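Local coordinates for protein small COPII coat GTPase SAR1 (PDB 6VS4) that is a small COPII coat GTPase of the ADP-ribosylation factor family, with a P-loop nucleotide-binding fold that holds guanosine-5'-diphosphate in this model, at residues Leu43-Asp48 / His108-Ile113; Val141-Asn146 / Val186-Val191; Asp102-Cys107 / Ser134-Ala139. All coordinates share one frame; numbering follows the deposited sequence.

Interaction 1 (Leu43-Asp48 / His108-Ile113); sequences LFLGID and HGIVFI. With GDP (guanosine-5'-diphosphate), chain D.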
loop_
_atom_site.group_PDB
_atom_site.type_symbol
_atom_site.label_atom_id
_atom_site.label_comp_id
_atom_site.label_asym_id
_atom_site.label_seq_id
_atom_site.Cartn_x
_atom_site.Cartn_y
_atom_site.Cartn_z
ATOM N N LEU A 43 7.945 -29.235 19.639
ATOM C CA LEU A 43 7.350 -30.376 18.953
ATOM C C LEU A 43 5.941 -30.013 18.500
ATOM O O LEU A 43 5.104 -29.614 19.316
ATOM C CB LEU A 43 7.316 -31.601 19.866
ATOM C CG LEU A 43 8.475 -32.595 19.767
ATOM C CD1 LEU A 43 9.804 -31.925 20.065
ATOM C CD2 LEU A 43 8.243 -33.767 20.713
ATOM N N PHE A 44 5.680 -30.151 17.202
ATOM C CA PHE A 44 4.356 -29.921 16.637
ATOM C C PHE A 44 3.720 -31.286 16.400
ATOM O O PHE A 44 4.190 -32.062 15.560
ATOM C CB PHE A 44 4.448 -29.109 15.346
ATOM C CG PHE A 44 4.948 -27.709 15.547
ATOM C CD1 PHE A 44 6.299 -27.462 15.754
ATOM C CD2 PHE A 44 4.073 -26.640 15.530
ATOM C CE1 PHE A 44 6.763 -26.173 15.944
ATOM C CE2 PHE A 44 4.532 -25.351 15.716
ATOM C CZ PHE A 44 5.881 -25.115 15.922
ATOM N N LEU A 45 2.654 -31.582 17.141
ATOM C CA LEU A 45 2.145 -32.937 17.253
ATOM C C LEU A 45 0.647 -32.960 16.976
ATOM O O LEU A 45 -0.045 -31.944 17.073
ATOM C CB LEU A 45 2.449 -33.505 18.648
ATOM C CG LEU A 45 3.924 -33.489 19.089
ATOM C CD1 LEU A 45 4.066 -33.850 20.564
ATOM C CD2 LEU A 45 4.787 -34.407 18.243
ATOM N N GLY A 46 0.150 -34.149 16.652
ATOM C CA GLY A 46 -1.235 -34.325 16.260
ATOM C C GLY A 46 -1.367 -35.413 15.218
ATOM O O GLY A 46 -0.365 -35.825 14.632
ATOM N N ILE A 47 -2.583 -35.899 14.970
ATOM C CA ILE A 47 -2.756 -36.891 13.916
ATOM C C ILE A 47 -2.667 -36.168 12.577
ATOM O O ILE A 47 -2.709 -34.934 12.525
ATOM C CB ILE A 47 -4.077 -37.676 14.071
ATOM C CG1 ILE A 47 -5.278 -36.789 13.747
ATOM C CG2 ILE A 47 -4.187 -38.293 15.467
ATOM C CD1 ILE A 47 -6.604 -37.457 13.949
ATOM N N ASP A 48 -2.522 -36.925 11.491
ATOM C CA ASP A 48 -2.371 -36.323 10.172
ATOM C C ASP A 48 -3.628 -35.555 9.768
ATOM O O ASP A 48 -4.740 -35.857 10.213
ATOM C CB ASP A 48 -2.079 -37.402 9.130
ATOM C CG ASP A 48 -3.147 -38.465 9.101
ATOM O OD1 ASP A 48 -3.219 -39.247 10.072
ATOM O OD2 ASP A 48 -3.935 -38.498 8.129
ATOM N N HIS A 108 11.478 -28.698 24.754
ATOM C CA HIS A 108 11.161 -27.482 25.498
ATOM C C HIS A 108 9.673 -27.158 25.533
ATOM O O HIS A 108 9.197 -26.580 26.516
ATOM C CB HIS A 108 11.906 -26.277 24.910
ATOM C CG HIS A 108 13.368 -26.252 25.230
ATOM N ND1 HIS A 108 14.314 -26.870 24.441
ATOM C CD2 HIS A 108 14.043 -25.699 26.264
ATOM C CE1 HIS A 108 15.510 -26.691 24.972
ATOM N NE2 HIS A 108 15.374 -25.984 26.079
ATOM N N GLY A 109 8.934 -27.492 24.482
ATOM C CA GLY A 109 7.520 -27.179 24.436
ATOM C C GLY A 109 6.842 -27.969 23.345
ATOM O O GLY A 109 7.485 -28.465 22.416
ATOM N N ILE A 110 5.526 -28.077 23.465
ATOM C CA ILE A 110 4.723 -28.857 22.538
ATOM C C ILE A 110 3.588 -27.995 22.007
ATOM O O ILE A 110 2.938 -27.266 22.764
ATOM C CB ILE A 110 4.185 -30.141 23.208
ATOM C CG1 ILE A 110 5.346 -31.105 23.463
ATOM C CG2 ILE A 110 3.097 -30.779 22.353
ATOM C CD1 ILE A 110 5.060 -32.165 24.477
ATOM N N VAL A 111 3.372 -28.068 20.698
ATOM C CA VAL A 111 2.185 -27.534 20.051
ATOM C C VAL A 111 1.380 -28.727 19.549
ATOM O O VAL A 111 1.800 -29.429 18.621
ATOM C CB VAL A 111 2.550 -26.565 18.919
ATOM C CG1 VAL A 111 1.308 -26.024 18.238
ATOM C CG2 VAL A 111 3.378 -25.437 19.476
ATOM N N PHE A 112 0.234 -28.972 20.173
ATOM C CA PHE A 112 -0.639 -30.079 19.815
ATOM C C PHE A 112 -1.844 -29.525 19.064
ATOM O O PHE A 112 -2.555 -28.656 19.583
ATOM C CB PHE A 112 -1.084 -30.850 21.058
ATOM C CG PHE A 112 -1.763 -32.151 20.747
ATOM C CD1 PHE A 112 -3.125 -32.197 20.497
ATOM C CD2 PHE A 112 -1.042 -33.332 20.701
ATOM C CE1 PHE A 112 -3.755 -33.406 20.208
ATOM C CE2 PHE A 112 -1.667 -34.543 20.411
ATOM C CZ PHE A 112 -3.023 -34.577 20.166
ATOM N N ILE A 113 -2.066 -30.021 17.846
ATOM C CA ILE A 113 -3.069 -29.478 16.935
ATOM C C ILE A 113 -4.170 -30.506 16.709
ATOM O O ILE A 113 -3.887 -31.679 16.432
ATOM C CB ILE A 113 -2.429 -29.060 15.602
ATOM C CG1 ILE A 113 -1.287 -28.074 15.869
ATOM C CG2 ILE A 113 -3.467 -28.433 14.704
ATOM C CD1 ILE A 113 -0.661 -27.487 14.611
HETATM P PB GDP D . -0.705 -32.316 8.604
HETATM O O1B GDP D . -0.934 -33.790 8.219
HETATM O O2B GDP D . 0.684 -31.850 8.282
HETATM O O3B GDP D . -1.101 -32.142 10.072
HETATM O O3A GDP D . -1.764 -31.453 7.792
HETATM P PA GDP D . -1.650 -30.238 6.778
HETATM O O1A GDP D . -1.126 -30.805 5.468
HETATM O O2A GDP D . -0.889 -29.114 7.359
HETATM O "O5'" GDP D . -3.165 -29.816 6.504
HETATM C "C5'" GDP D . -4.139 -30.666 5.863
HETATM C "C4'" GDP D . -5.179 -29.810 5.184
HETATM O "O4'" GDP D . -5.890 -29.036 6.178
HETATM C "C3'" GDP D . -4.642 -28.813 4.150
HETATM O "O3'" GDP D . -5.383 -28.866 2.937
HETATM C "C2'" GDP D . -4.798 -27.459 4.849
HETATM O "O2'" GDP D . -5.042 -26.421 3.909
HETATM C "C1'" GDP D . -6.039 -27.717 5.696
HETATM N N9 GDP D . -6.189 -26.811 6.845
HETATM C C8 GDP D . -5.266 -26.515 7.816
HETATM N N7 GDP D . -5.708 -25.651 8.701
HETATM C C5 GDP D . -6.996 -25.357 8.281
HETATM C C6 GDP D . -7.981 -24.450 8.803
HETATM O O6 GDP D . -7.895 -23.756 9.813
HETATM N N1 GDP D . -9.133 -24.438 8.043
HETATM C C2 GDP D . -9.352 -25.209 6.933
HETATM N N2 GDP D . -10.534 -25.076 6.328
HETATM N N3 GDP D . -8.454 -26.060 6.442
HETATM C C4 GDP D . -7.307 -26.072 7.146
HETATM O O HOH W 1 -4.834 -34.285 16.113
#
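Leu43, Phe44 and Leu45 pair in register with Ile110, Val111 and Phe112 on a parallel strand, the short axes turned 26° against each other. Four backbone bonds zigzag across: Leu43 N to Gly109 O, Val111 N to Leu43 O (2.7 Å), Leu45 N to Val111 O and Ile113 N to Leu45 O. Where the ladder stops, a water accepts from Ile47 N and donates to Ile113 O, bridging both strands.

On one face Phe44 and Val111 lie side by side, pointing the same way, and Phe44 CD2 comes 3.7 Å from Val111 CB. On the other, Leu45 CD1 meets the Ile110 methyl CG2 at 3.7 Å, while Ile110 CG1 rests near Leu43 CB. Phe112 CG is anti to the backbone N (chi1 -169°), and the ring beyond reaches back to the first strand, with Gly46 CA 4.2 Å above its plane near the rim. At phi 146° a CB on Gly46 would run into the preceding carbonyl oxygen and Ile113 O. Asp48 CA is 3.5 Å from GDP O1B, consistent with a P-loop; Asp48 OD1 forms a salt bridge with Arg121.

The pairing is thus hydrocarbon around bonded amides, and the first strand delivers Asp48 to GDP.

Interaction 2 (Val141-Asn146 / Val186-Val191); sequences VVVLMN and VKIFYV. With GDP (guanosine-5'-diphosphate), chain D.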
loop_
_atom_site.group_PDB
_atom_site.type_symbol
_atom_site.label_atom_id
_atom_site.label_comp_id
_atom_site.label_asym_id
_atom_site.label_seq_id
_atom_site.Cartn_x
_atom_site.Cartn_y
_atom_site.Cartn_z
ATOM N N VAL A 141 2.328 -27.551 27.250
ATOM C CA VAL A 141 1.589 -28.018 26.084
ATOM C C VAL A 141 0.560 -26.957 25.729
ATOM O O VAL A 141 -0.324 -26.647 26.536
ATOM C CB VAL A 141 0.897 -29.372 26.336
ATOM C CG1 VAL A 141 0.094 -29.788 25.108
ATOM C CG2 VAL A 141 1.909 -30.448 26.708
ATOM N N VAL A 142 0.670 -26.403 24.532
ATOM C CA VAL A 142 -0.359 -25.527 23.993
ATOM C C VAL A 142 -1.160 -26.322 22.970
ATOM O O VAL A 142 -0.588 -27.030 22.130
ATOM C CB VAL A 142 0.242 -24.235 23.400
ATOM C CG1 VAL A 142 1.086 -24.505 22.172
ATOM C CG2 VAL A 142 -0.860 -23.259 23.077
ATOM N N VAL A 143 -2.483 -26.266 23.087
ATOM C CA VAL A 143 -3.386 -27.014 22.222
ATOM C C VAL A 143 -4.083 -26.042 21.281
ATOM O O VAL A 143 -4.712 -25.071 21.722
ATOM C CB VAL A 143 -4.406 -27.824 23.034
ATOM C CG1 VAL A 143 -5.390 -28.497 22.101
ATOM C CG2 VAL A 143 -3.689 -28.853 23.866
ATOM N N LEU A 144 -3.967 -26.302 19.984
ATOM C CA LEU A 144 -4.655 -25.528 18.963
ATOM C C LEU A 144 -5.844 -26.338 18.468
ATOM O O LEU A 144 -5.674 -27.354 17.792
ATOM C CB LEU A 144 -3.709 -25.171 17.818
ATOM C CG LEU A 144 -2.454 -24.371 18.217
ATOM C CD1 LEU A 144 -1.597 -24.005 17.004
ATOM C CD2 LEU A 144 -2.848 -23.142 18.992
ATOM N N MET A 145 -7.043 -25.916 18.840
ATOM C CA MET A 145 -8.248 -26.448 18.212
ATOM C C MET A 145 -8.388 -25.728 16.875
ATOM O O MET A 145 -8.758 -24.552 16.821
ATOM C CB MET A 145 -9.464 -26.256 19.113
ATOM C CG MET A 145 -9.384 -27.014 20.440
ATOM S SD MET A 145 -9.634 -28.799 20.292
ATOM C CE MET A 145 -9.516 -29.321 22.000
ATOM N N ASN A 146 -8.045 -26.419 15.796
ATOM C CA ASN A 146 -7.895 -25.813 14.482
ATOM C C ASN A 146 -9.114 -26.098 13.612
ATOM O O ASN A 146 -9.924 -26.978 13.908
ATOM C CB ASN A 146 -6.623 -26.331 13.800
ATOM C CG ASN A 146 -6.259 -25.540 12.554
ATOM O OD1 ASN A 146 -6.478 -24.334 12.487
ATOM N ND2 ASN A 146 -5.701 -26.223 11.558
ATOM N N VAL A 186 -1.224 -26.804 30.509
ATOM C CA VAL A 186 -1.919 -27.052 29.247
ATOM C C VAL A 186 -2.883 -25.891 29.021
ATOM O O VAL A 186 -3.631 -25.523 29.932
ATOM C CB VAL A 186 -2.685 -28.397 29.272
ATOM C CG1 VAL A 186 -3.489 -28.607 27.993
ATOM C CG2 VAL A 186 -1.738 -29.581 29.498
ATOM N N LYS A 187 -2.878 -25.311 27.819
ATOM C CA LYS A 187 -3.832 -24.255 27.500
ATOM C C LYS A 187 -4.356 -24.429 26.082
ATOM O O LYS A 187 -3.578 -24.628 25.143
ATOM C CB LYS A 187 -3.215 -22.860 27.668
ATOM C CG LYS A 187 -4.276 -21.764 27.662
ATOM C CD LYS A 187 -3.749 -20.421 28.119
ATOM C CE LYS A 187 -4.848 -19.369 28.021
ATOM N NZ LYS A 187 -4.508 -18.122 28.758
ATOM N N ILE A 188 -5.675 -24.314 25.933
ATOM C CA ILE A 188 -6.370 -24.580 24.677
ATOM C C ILE A 188 -6.662 -23.265 23.972
ATOM O O ILE A 188 -7.170 -22.318 24.585
ATOM C CB ILE A 188 -7.667 -25.371 24.929
ATOM C CG1 ILE A 188 -7.353 -26.707 25.599
ATOM C CG2 ILE A 188 -8.426 -25.615 23.635
ATOM C CD1 ILE A 188 -8.593 -27.418 26.115
ATOM N N PHE A 189 -6.352 -23.203 22.682
ATOM C CA PHE A 189 -6.673 -22.045 21.862
ATOM C C PHE A 189 -7.485 -22.488 20.652
ATOM O O PHE A 189 -7.307 -23.597 20.141
ATOM C CB PHE A 189 -5.406 -21.308 21.402
ATOM C CG PHE A 189 -4.633 -20.650 22.519
ATOM C CD1 PHE A 189 -3.799 -21.394 23.338
ATOM C CD2 PHE A 189 -4.726 -19.278 22.732
ATOM C CE1 PHE A 189 -3.084 -20.789 24.355
ATOM C CE2 PHE A 189 -4.014 -18.664 23.752
ATOM C CZ PHE A 189 -3.188 -19.420 24.562
ATOM N N TYR A 190 -8.380 -21.614 20.203
ATOM C CA TYR A 190 -9.278 -21.894 19.087
ATOM C C TYR A 190 -8.889 -20.996 17.920
ATOM O O TYR A 190 -8.914 -19.766 18.042
ATOM C CB TYR A 190 -10.739 -21.694 19.499
ATOM C CG TYR A 190 -11.084 -22.505 20.726
ATOM C CD1 TYR A 190 -11.609 -23.783 20.609
ATOM C CD2 TYR A 190 -10.840 -22.011 22.001
ATOM C CE1 TYR A 190 -11.904 -24.541 21.725
ATOM C CE2 TYR A 190 -11.120 -22.753 23.115
ATOM C CZ TYR A 190 -11.657 -24.022 22.976
ATOM O OH TYR A 190 -11.943 -24.763 24.096
ATOM N N VAL A 191 -8.495 -21.614 16.806
ATOM C CA VAL A 191 -7.854 -20.910 15.704
ATOM C C VAL A 191 -8.346 -21.463 14.371
ATOM O O VAL A 191 -8.898 -22.563 14.287
ATOM C CB VAL A 191 -6.311 -21.022 15.777
ATOM C CG1 VAL A 191 -5.764 -20.370 17.047
ATOM C CG2 VAL A 191 -5.885 -22.477 15.707
HETATM P PB GDP D . -0.705 -32.316 8.604
HETATM O O1B GDP D . -0.934 -33.790 8.219
HETATM O O2B GDP D . 0.684 -31.850 8.282
HETATM O O3B GDP D . -1.101 -32.142 10.072
HETATM O O3A GDP D . -1.764 -31.453 7.792
HETATM P PA GDP D . -1.650 -30.238 6.778
HETATM O O1A GDP D . -1.126 -30.805 5.468
HETATM O O2A GDP D . -0.889 -29.114 7.359
HETATM O "O5'" GDP D . -3.165 -29.816 6.504
HETATM C "C5'" GDP D . -4.139 -30.666 5.863
HETATM C "C4'" GDP D . -5.179 -29.810 5.184
HETATM O "O4'" GDP D . -5.890 -29.036 6.178
HETATM C "C3'" GDP D . -4.642 -28.813 4.150
HETATM O "O3'" GDP D . -5.383 -28.866 2.937
HETATM C "C2'" GDP D . -4.798 -27.459 4.849
HETATM O "O2'" GDP D . -5.042 -26.421 3.909
HETATM C "C1'" GDP D . -6.039 -27.717 5.696
HETATM N N9 GDP D . -6.189 -26.811 6.845
HETATM C C8 GDP D . -5.266 -26.515 7.816
HETATM N N7 GDP D . -5.708 -25.651 8.701
HETATM C C5 GDP D . -6.996 -25.357 8.281
HETATM C C6 GDP D . -7.981 -24.450 8.803
HETATM O O6 GDP D . -7.895 -23.756 9.813
HETATM N N1 GDP D . -9.133 -24.438 8.043
HETATM C C2 GDP D . -9.352 -25.209 6.933
HETATM N N2 GDP D . -10.534 -25.076 6.328
HETATM N N3 GDP D . -8.454 -26.060 6.442
HETATM C C4 GDP D . -7.307 -26.072 7.146
#
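Val141-Asn146 and Val186-Val191 form a parallel strand pair at one border of the sheet, strand 186-190 being its outermost strand there within this chain. Five backbone bonds join them, from Lys187 N to Val141 O at one end to Val191 N to Met145 O at the other; the straightest is Val143 N to Lys187 O, 2.8 Å with 179° at the hydrogen.

On the Met145 face, CG of this residue stands anti to the carbonyl carbon (chi1 -63°), where it touches Ile188 CG2 at 3.6 Å. Met145 CB lies 3.6 Å from Tyr190 CD1, the two side chains running alongside each other. On the reverse face Val142 CG2 approaches Phe189 CD1 to 3.5 Å, the side chains at about a right angle, while Val143 O sits at the edge of the ring.

Asn146 ND2 donates to Ala50 O and lies 2.9 Å from GDP N7; OD1 accepts from Ile193 N, which helps fix the amide's orientation. Asn146 opens the NKxD motif of P-loop GTPases, whose Asp149 also bonds GDP.

Helix 204-223 packs on Val142, Leu144 and Phe189, helix 162-172 on Met145, Ile188 and Tyr190, and strand 109-115 flanks 141-146 on its inner side.

Interaction 3 (Asp102-Cys107 / Ser134-Ala139); sequences DYFYDC and SLEKRA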
loop_
_atom_site.group_PDB
_atom_site.type_symbol
_atom_site.label_atom_id
_atom_site.label_comp_id
_atom_site.label_asym_id
_atom_site.label_seq_id
_atom_site.Cartn_x
_atom_site.Cartn_y
_atom_site.Cartn_z
ATOM N N ASP A 102 12.915 -40.651 21.951
ATOM C CA ASP A 102 14.088 -39.802 21.787
ATOM C C ASP A 102 13.702 -38.375 21.413
ATOM O O ASP A 102 14.415 -37.427 21.767
ATOM C CB ASP A 102 15.022 -40.396 20.731
ATOM C CG ASP A 102 15.700 -41.663 21.206
ATOM O OD1 ASP A 102 15.827 -41.840 22.436
ATOM O OD2 ASP A 102 16.110 -42.479 20.351
ATOM N N TYR A 103 12.581 -38.201 20.707
ATOM C CA TYR A 103 12.150 -36.866 20.306
ATOM C C TYR A 103 11.733 -36.000 21.487
ATOM O O TYR A 103 11.629 -34.779 21.335
ATOM C CB TYR A 103 10.985 -36.962 19.319
ATOM C CG TYR A 103 11.377 -37.455 17.949
ATOM C CD1 TYR A 103 11.612 -36.558 16.920
ATOM C CD2 TYR A 103 11.532 -38.811 17.687
ATOM C CE1 TYR A 103 11.982 -36.990 15.661
ATOM C CE2 TYR A 103 11.897 -39.257 16.425
ATOM C CZ TYR A 103 12.122 -38.335 15.416
ATOM O OH TYR A 103 12.491 -38.744 14.154
ATOM N N PHE A 104 11.482 -36.593 22.650
ATOM C CA PHE A 104 11.080 -35.831 23.823
ATOM C C PHE A 104 12.230 -35.588 24.794
ATOM O O PHE A 104 12.008 -35.019 25.867
ATOM C CB PHE A 104 9.918 -36.533 24.534
ATOM C CG PHE A 104 8.661 -36.623 23.697
ATOM C CD1 PHE A 104 8.520 -37.610 22.728
ATOM C CD2 PHE A 104 7.632 -35.710 23.861
ATOM C CE1 PHE A 104 7.372 -37.694 21.957
ATOM C CE2 PHE A 104 6.477 -35.789 23.089
ATOM C CZ PHE A 104 6.350 -36.776 22.135
ATOM N N TYR A 105 13.447 -36.010 24.451
ATOM C CA TYR A 105 14.616 -35.644 25.240
ATOM C C TYR A 105 14.948 -34.177 25.002
ATOM O O TYR A 105 15.060 -33.737 23.854
ATOM C CB TYR A 105 15.813 -36.525 24.877
ATOM N N ASP A 106 15.095 -33.419 26.091
ATOM C CA ASP A 106 15.378 -31.980 26.028
ATOM C C ASP A 106 14.350 -31.243 25.167
ATOM O O ASP A 106 14.650 -30.231 24.531
ATOM C CB ASP A 106 16.803 -31.717 25.530
ATOM C CG ASP A 106 17.347 -30.378 25.996
ATOM O OD1 ASP A 106 16.663 -29.686 26.779
ATOM O OD2 ASP A 106 18.467 -30.017 25.584
ATOM N N CYS A 107 13.127 -31.756 25.151
ATOM C CA CYS A 107 12.004 -31.069 24.531
ATOM C C CYS A 107 11.601 -29.870 25.382
ATOM O O CYS A 107 11.401 -29.999 26.592
ATOM C CB CYS A 107 10.847 -32.052 24.383
ATOM S SG CYS A 107 9.220 -31.350 24.135
ATOM N N SER A 134 2.175 -39.022 28.290
ATOM C CA SER A 134 2.945 -40.069 28.947
ATOM C C SER A 134 4.430 -40.041 28.598
ATOM O O SER A 134 5.240 -40.579 29.363
ATOM C CB SER A 134 2.368 -41.445 28.599
ATOM O OG SER A 134 2.722 -41.826 27.283
ATOM N N LEU A 135 4.810 -39.435 27.472
ATOM C CA LEU A 135 6.217 -39.343 27.095
ATOM C C LEU A 135 6.876 -38.051 27.561
ATOM O O LEU A 135 8.088 -38.036 27.806
ATOM C CB LEU A 135 6.369 -39.472 25.577
ATOM C CG LEU A 135 5.971 -40.816 24.965
ATOM C CD1 LEU A 135 6.191 -40.799 23.463
ATOM C CD2 LEU A 135 6.739 -41.957 25.608
ATOM N N GLU A 136 6.109 -36.973 27.690
ATOM C CA GLU A 136 6.612 -35.681 28.152
ATOM C C GLU A 136 5.765 -35.256 29.343
ATOM O O GLU A 136 4.570 -34.980 29.190
ATOM C CB GLU A 136 6.555 -34.631 27.038
ATOM C CG GLU A 136 7.055 -33.254 27.451
ATOM C CD GLU A 136 8.436 -33.285 28.080
ATOM O OE1 GLU A 136 9.404 -33.666 27.385
ATOM O OE2 GLU A 136 8.549 -32.941 29.278
ATOM N N LYS A 137 6.376 -35.205 30.526
ATOM C CA LYS A 137 5.655 -34.926 31.760
ATOM C C LYS A 137 6.035 -33.594 32.401
ATOM O O LYS A 137 5.582 -33.306 33.514
ATOM C CB LYS A 137 5.862 -36.077 32.750
ATOM C CG LYS A 137 5.092 -37.334 32.350
ATOM C CD LYS A 137 5.465 -38.554 33.162
ATOM C CE LYS A 137 4.713 -39.772 32.642
ATOM N NZ LYS A 137 4.778 -40.926 33.581
ATOM N N ARG A 138 6.835 -32.777 31.731
ATOM C CA ARG A 138 7.296 -31.512 32.298
ATOM C C ARG A 138 7.033 -30.317 31.390
ATOM O O ARG A 138 6.712 -29.235 31.890
ATOM C CB ARG A 138 8.798 -31.606 32.626
ATOM N N ALA A 139 7.155 -30.484 30.074
ATOM C CA ALA A 139 7.118 -29.354 29.157
ATOM C C ALA A 139 5.701 -28.802 28.991
ATOM O O ALA A 139 4.721 -29.552 28.993
ATOM C CB ALA A 139 7.668 -29.758 27.794
#
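Glu136 OE2 is gripped by two backbone amides of its own loop: Arg138 N at 3.0 Å and Ala139 N at 2.9 Å from that oxygen. The first meets it on the anti side, close to the carboxylate plane, whereas the second comes from above that plane, 39° out of it. The side chain gets there by leaving the backbone with CG anti to N and then folding at chi2 (52°), which turns CD back. The two amides would probably favour the charged carboxylate, while Phe104 O, near OE1, would work against it.

The same folded chain faces Asp102-Cys107. Glu136 CB presses obliquely on the Phe104 ring, 3.5 Å from CD2. Leu135 CB makes a CH-pi contact over the centre of one face, 4.0 Å from the centroid and 9° off the normal, and Leu135 CD1 reaches Phe104 CE1 at 3.6 Å; the two side chains cross at about a right angle.

Helix 122-135 ends here, so the contact lies on the return of a beta-alpha-beta crossover from strand 109-115 to strand 141-146, where Leu135 and Glu136 meet the loop leading into the first of these strands. That loop makes a type II turn from Phe104 to Cys107. Phe104 O comes within 3.3 Å of Glu136 OE1, two acceptors with no bond between them, and Cys107 CB lies 3.7 Å from the same OE1. Leu43 and Leu45 of strand 40-47 also touch Phe104, Leu43 from the face opposite Leu135. Gln184 NE2 donates to the backbone oxygens of Glu136 and Ala139, holding the segment after the helix.

Interactions 1 and 2 share one mixed sheet, centres about 10 Å apart: Phe112 N and O of strand 109-115 are probably hydrogen-bonded to Val142 O and Leu144 N of strand 141-146. Both reach GDP, so the C-terminal ends of strands 40-47 and 141-146 bring separate sequence parts to one nucleotide. The centre of interaction 3 is about 12 Å from that of interaction 1 and about 18 Å from that of interaction 2. Its segments alternate with those of interaction 1, and both close before interaction 2 opens, helix 122-135 leading into strand 141-146. Leu43 CD2 packs 3.6 Å from Phe104 CE2 and Ile110 CD1 3.7 Å from Glu136 CG, joining loop and helix end to the sheet.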